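Local coordinates for phosphatidylinositol-specific phospholipase C1 (Streptomyces antibioticus, PDB 3H4X), which belongs to the calcium-dependent phosphoinositide phospholipase C family and folds as a TIM-type alpha/beta barrel, at residues 303-308 and 322-327. Sequence-based numbering, arbitrary orientation.
Sequences AEALAR and ADWYPL. With EOH (ethanol), chain R.
Ala305 of helix 302-314 meets Trp324 and Leu327 of the loop that leaves strand 319-322, a small apolar contact without hydrogen bonds between the two segments. At the strand end, CB of Ala322 lies over the centre of the Trp324 ring, 3.6 Å above the plane. The opposite face of the indole takes Ala305: CB stands 4.0 Å from the centroid of the Trp324 six-membered ring and only 8° off its normal, a CH-pi contact that leaves the ring clasped between two methyls. With chi1 at -60°, CG of Trp324 lies anti to its carbonyl carbon, and the benzo end reaches the helix. There CG of Arg308 lies at the ring edge, near its plane, 4.2 Å from Trp324 CH2, while the guanidinium group turns off to Ala288 and Pro293 carbonyls. NE1 of Trp324 donates to Asp296 O, which should help fix the indole's rotation. A type I beta turn from Trp324 to Leu327, closed by Leu327 N to Trp324 O, brings Leu327 CD1 within 4.1 Å of Ala305 CB. Leu327 occupies the N-cap position of helix 328-331. The contact packs the crossover helix between parallel strands 282-286 and 319-322 against the loop beyond the second, a beta-alpha-beta unit of the TIM-type barrel.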
ATOM      1  N   ALA A 303      20.562  -2.111 -14.855  1.00 16.35           N
ATOM      2  CA  ALA A 303      20.729  -0.764 -15.385  1.00 15.68           C
ATOM      3  C   ALA A 303      19.410  -0.202 -15.912  1.00 15.09           C
ATOM      4  O   ALA A 303      19.086   0.961 -15.679  1.00 15.28           O
ATOM      5  CB  ALA A 303      21.794  -0.748 -16.475  1.00 15.91           C
ATOM      6  N   GLU A 304      18.665  -1.033 -16.631  1.00 14.59           N
ATOM      7  CA  GLU A 304      17.359  -0.638 -17.148  1.00 14.20           C
ATOM      8  C   GLU A 304      16.413  -0.247 -16.011  1.00 13.74           C
ATOM      9  O   GLU A 304      15.725   0.774 -16.079  1.00 13.54           O
ATOM     10  CB  GLU A 304      16.743  -1.774 -17.968  1.00 14.53           C
ATOM     11  CG  GLU A 304      17.359  -1.967 -19.345  1.00 15.98           C
ATOM     12  CD  GLU A 304      16.827  -3.199 -20.046  1.00 17.95           C
ATOM     13  OE1 GLU A 304      16.241  -4.068 -19.367  1.00 18.96           O
ATOM     14  OE2 GLU A 304      16.996  -3.302 -21.281  1.00 19.45           O
ATOM     15  N   ALA A 305      16.388  -1.061 -14.961  1.00 13.24           N
ATOM     16  CA  ALA A 305      15.464  -0.848 -13.854  1.00 12.93           C
ATOM     17  C   ALA A 305      15.824   0.408 -13.069  1.00 12.95           C
ATOM     18  O   ALA A 305      14.953   1.208 -12.716  1.00 12.83           O
ATOM     19  CB  ALA A 305      15.442  -2.069 -12.944  1.00 13.12           C
ATOM     20  N   LEU A 306      17.113   0.589 -12.810  1.00 13.20           N
ATOM     21  CA  LEU A 306      17.571   1.763 -12.084  1.00 13.39           C
ATOM     22  C   LEU A 306      17.247   3.043 -12.847  1.00 13.22           C
ATOM     23  O   LEU A 306      16.809   4.032 -12.259  1.00 13.47           O
ATOM     24  CB  LEU A 306      19.073   1.675 -11.803  1.00 13.75           C
ATOM     25  CG  LEU A 306      19.484   0.693 -10.705  1.00 14.73           C
ATOM     26  CD1 LEU A 306      20.997   0.578 -10.626  1.00 15.50           C
ATOM     27  CD2 LEU A 306      18.904   1.119  -9.363  1.00 15.62           C
ATOM     28  N   ALA A 307      17.472   3.024 -14.158  1.00 12.97           N
ATOM     29  CA  ALA A 307      17.157   4.179 -14.991  1.00 12.67           C
ATOM     30  C   ALA A 307      15.668   4.496 -14.917  1.00 12.23           C
ATOM     31  O   ALA A 307      15.267   5.655 -14.860  1.00 12.33           O
ATOM     32  CB  ALA A 307      17.582   3.934 -16.431  1.00 12.98           C
ATOM     33  N   ARG A 308      14.852   3.452 -14.918  1.00 11.74           N
ATOM     34  CA  ARG A 308      13.406   3.618 -14.858  1.00 11.31           C
ATOM     35  C   ARG A 308      12.974   4.227 -13.518  1.00 11.15           C
ATOM     36  O   ARG A 308      12.132   5.126 -13.477  1.00 10.84           O
ATOM     37  CB  ARG A 308      12.715   2.279 -15.121  1.00 11.26           C
ATOM     38  CG  ARG A 308      11.195   2.326 -15.163  1.00 10.91           C
ATOM     39  CD  ARG A 308      10.644   3.397 -16.100  1.00 10.80           C
ATOM     40  NE  ARG A 308      11.233   3.397 -17.443  1.00 11.02           N
ATOM     41  CZ  ARG A 308      10.908   2.548 -18.414  1.00 11.28           C
ATOM     42  NH1 ARG A 308      10.019   1.585 -18.205  1.00 11.73           N
ATOM     43  NH2 ARG A 308      11.488   2.654 -19.604  1.00 12.52           N
ATOM     44  N   ALA A 322       6.734  -2.885  -9.839  1.00  9.35           N
ATOM     45  CA  ALA A 322       6.757  -3.860 -10.917  1.00  9.81           C
ATOM     46  C   ALA A 322       6.941  -5.231 -10.261  1.00 10.35           C
ATOM     47  O   ALA A 322       6.577  -5.413  -9.096  1.00 10.29           O
ATOM     48  CB  ALA A 322       7.879  -3.559 -11.908  1.00 10.10           C
ATOM     49  N   ASP A 323       7.506  -6.188 -10.993  1.00 10.87           N
ATOM     50  CA  ASP A 323       7.696  -7.542 -10.471  1.00 11.83           C
ATOM     51  C   ASP A 323       9.172  -7.910 -10.349  1.00 11.66           C
ATOM     52  O   ASP A 323       9.542  -9.066 -10.566  1.00 12.02           O
ATOM     53  CB  ASP A 323       7.015  -8.570 -11.380  1.00 12.75           C
ATOM     54  CG  ASP A 323       5.506  -8.442 -11.396  1.00 15.11           C
ATOM     55  OD1 ASP A 323       4.952  -7.683 -10.578  1.00 17.52           O
ATOM     56  OD2 ASP A 323       4.867  -9.111 -12.234  1.00 18.32           O
ATOM     57  N   TRP A 324      10.007  -6.945  -9.987  1.00 11.37           N
ATOM     58  CA  TRP A 324      11.459  -7.126 -10.056  1.00 11.50           C
ATOM     59  C   TRP A 324      12.070  -7.878  -8.872  1.00 11.74           C
ATOM     60  O   TRP A 324      13.111  -7.480  -8.346  1.00 11.68           O
ATOM     61  CB  TRP A 324      12.158  -5.776 -10.230  1.00 11.42           C
ATOM     62  CG  TRP A 324      11.755  -5.041 -11.478  1.00 11.07           C
ATOM     63  CD1 TRP A 324      11.372  -5.591 -12.666  1.00 11.39           C
ATOM     64  CD2 TRP A 324      11.718  -3.621 -11.661  1.00 11.30           C
ATOM     65  NE1 TRP A 324      11.090  -4.599 -13.577  1.00 11.45           N
ATOM     66  CE2 TRP A 324      11.297  -3.382 -12.984  1.00 11.44           C
ATOM     67  CE3 TRP A 324      11.995  -2.530 -10.833  1.00 11.91           C
ATOM     68  CZ2 TRP A 324      11.143  -2.093 -13.499  1.00 11.87           C
ATOM     69  CZ3 TRP A 324      11.846  -1.252 -11.348  1.00 12.65           C
ATOM     70  CH2 TRP A 324      11.423  -1.045 -12.667  1.00 12.73           C
ATOM     71  N   TYR A 325      11.441  -8.974  -8.464  1.00 11.99           N
ATOM     72  CA  TYR A 325      11.978  -9.759  -7.357  1.00 12.87           C
ATOM     73  C   TYR A 325      13.399 -10.307  -7.602  1.00 13.21           C
ATOM     74  O   TYR A 325      14.143 -10.520  -6.647  1.00 13.48           O
ATOM     75  CB  TYR A 325      11.002 -10.866  -6.930  1.00 13.15           C
ATOM     76  CG  TYR A 325      10.761 -11.931  -7.976  1.00 14.25           C
ATOM     77  CD1 TYR A 325      11.577 -13.051  -8.053  1.00 15.15           C
ATOM     78  CD2 TYR A 325       9.712 -11.823  -8.879  1.00 15.25           C
ATOM     79  CE1 TYR A 325      11.360 -14.030  -9.004  1.00 16.23           C
ATOM     80  CE2 TYR A 325       9.490 -12.797  -9.836  1.00 16.21           C
ATOM     81  CZ  TYR A 325      10.317 -13.897  -9.891  1.00 16.82           C
ATOM     82  OH  TYR A 325      10.104 -14.872 -10.840  1.00 18.64           O
ATOM     83  N   PRO A 326      13.788 -10.528  -8.875  1.00 13.56           N
ATOM     84  CA  PRO A 326      15.158 -10.992  -9.115  1.00 14.12           C
ATOM     85  C   PRO A 326      16.217  -9.919  -8.869  1.00 14.64           C
ATOM     86  O   PRO A 326      17.412 -10.210  -8.931  1.00 15.37           O
ATOM     87  CB  PRO A 326      15.146 -11.370 -10.603  1.00 14.40           C
ATOM     88  CG  PRO A 326      13.722 -11.610 -10.934  1.00 13.96           C
ATOM     89  CD  PRO A 326      12.967 -10.609 -10.095  1.00 13.38           C
ATOM     90  N   LEU A 327      15.787  -8.693  -8.585  1.00 14.87           N
ATOM     91  CA  LEU A 327      16.719  -7.577  -8.447  1.00 15.06           C
ATOM     92  C   LEU A 327      16.614  -6.866  -7.097  1.00 15.14           C
ATOM     93  O   LEU A 327      16.231  -5.700  -7.037  1.00 14.77           O
ATOM     94  CB  LEU A 327      16.498  -6.565  -9.574  1.00 15.29           C
ATOM     95  CG  LEU A 327      16.608  -7.073 -11.014  1.00 16.01           C
ATOM     96  CD1 LEU A 327      16.112  -6.012 -11.986  1.00 16.53           C
ATOM     97  CD2 LEU A 327      18.036  -7.484 -11.338  1.00 16.91           C
TER
HETATM   98  C1  EOH R 356      14.862 -14.458  -6.717  1.00 26.40           C
HETATM   99  C2  EOH R 356      15.385 -14.327  -8.142  1.00 26.38           C
HETATM  100  O   EOH R 356      14.729 -13.204  -6.087  1.00 26.28           O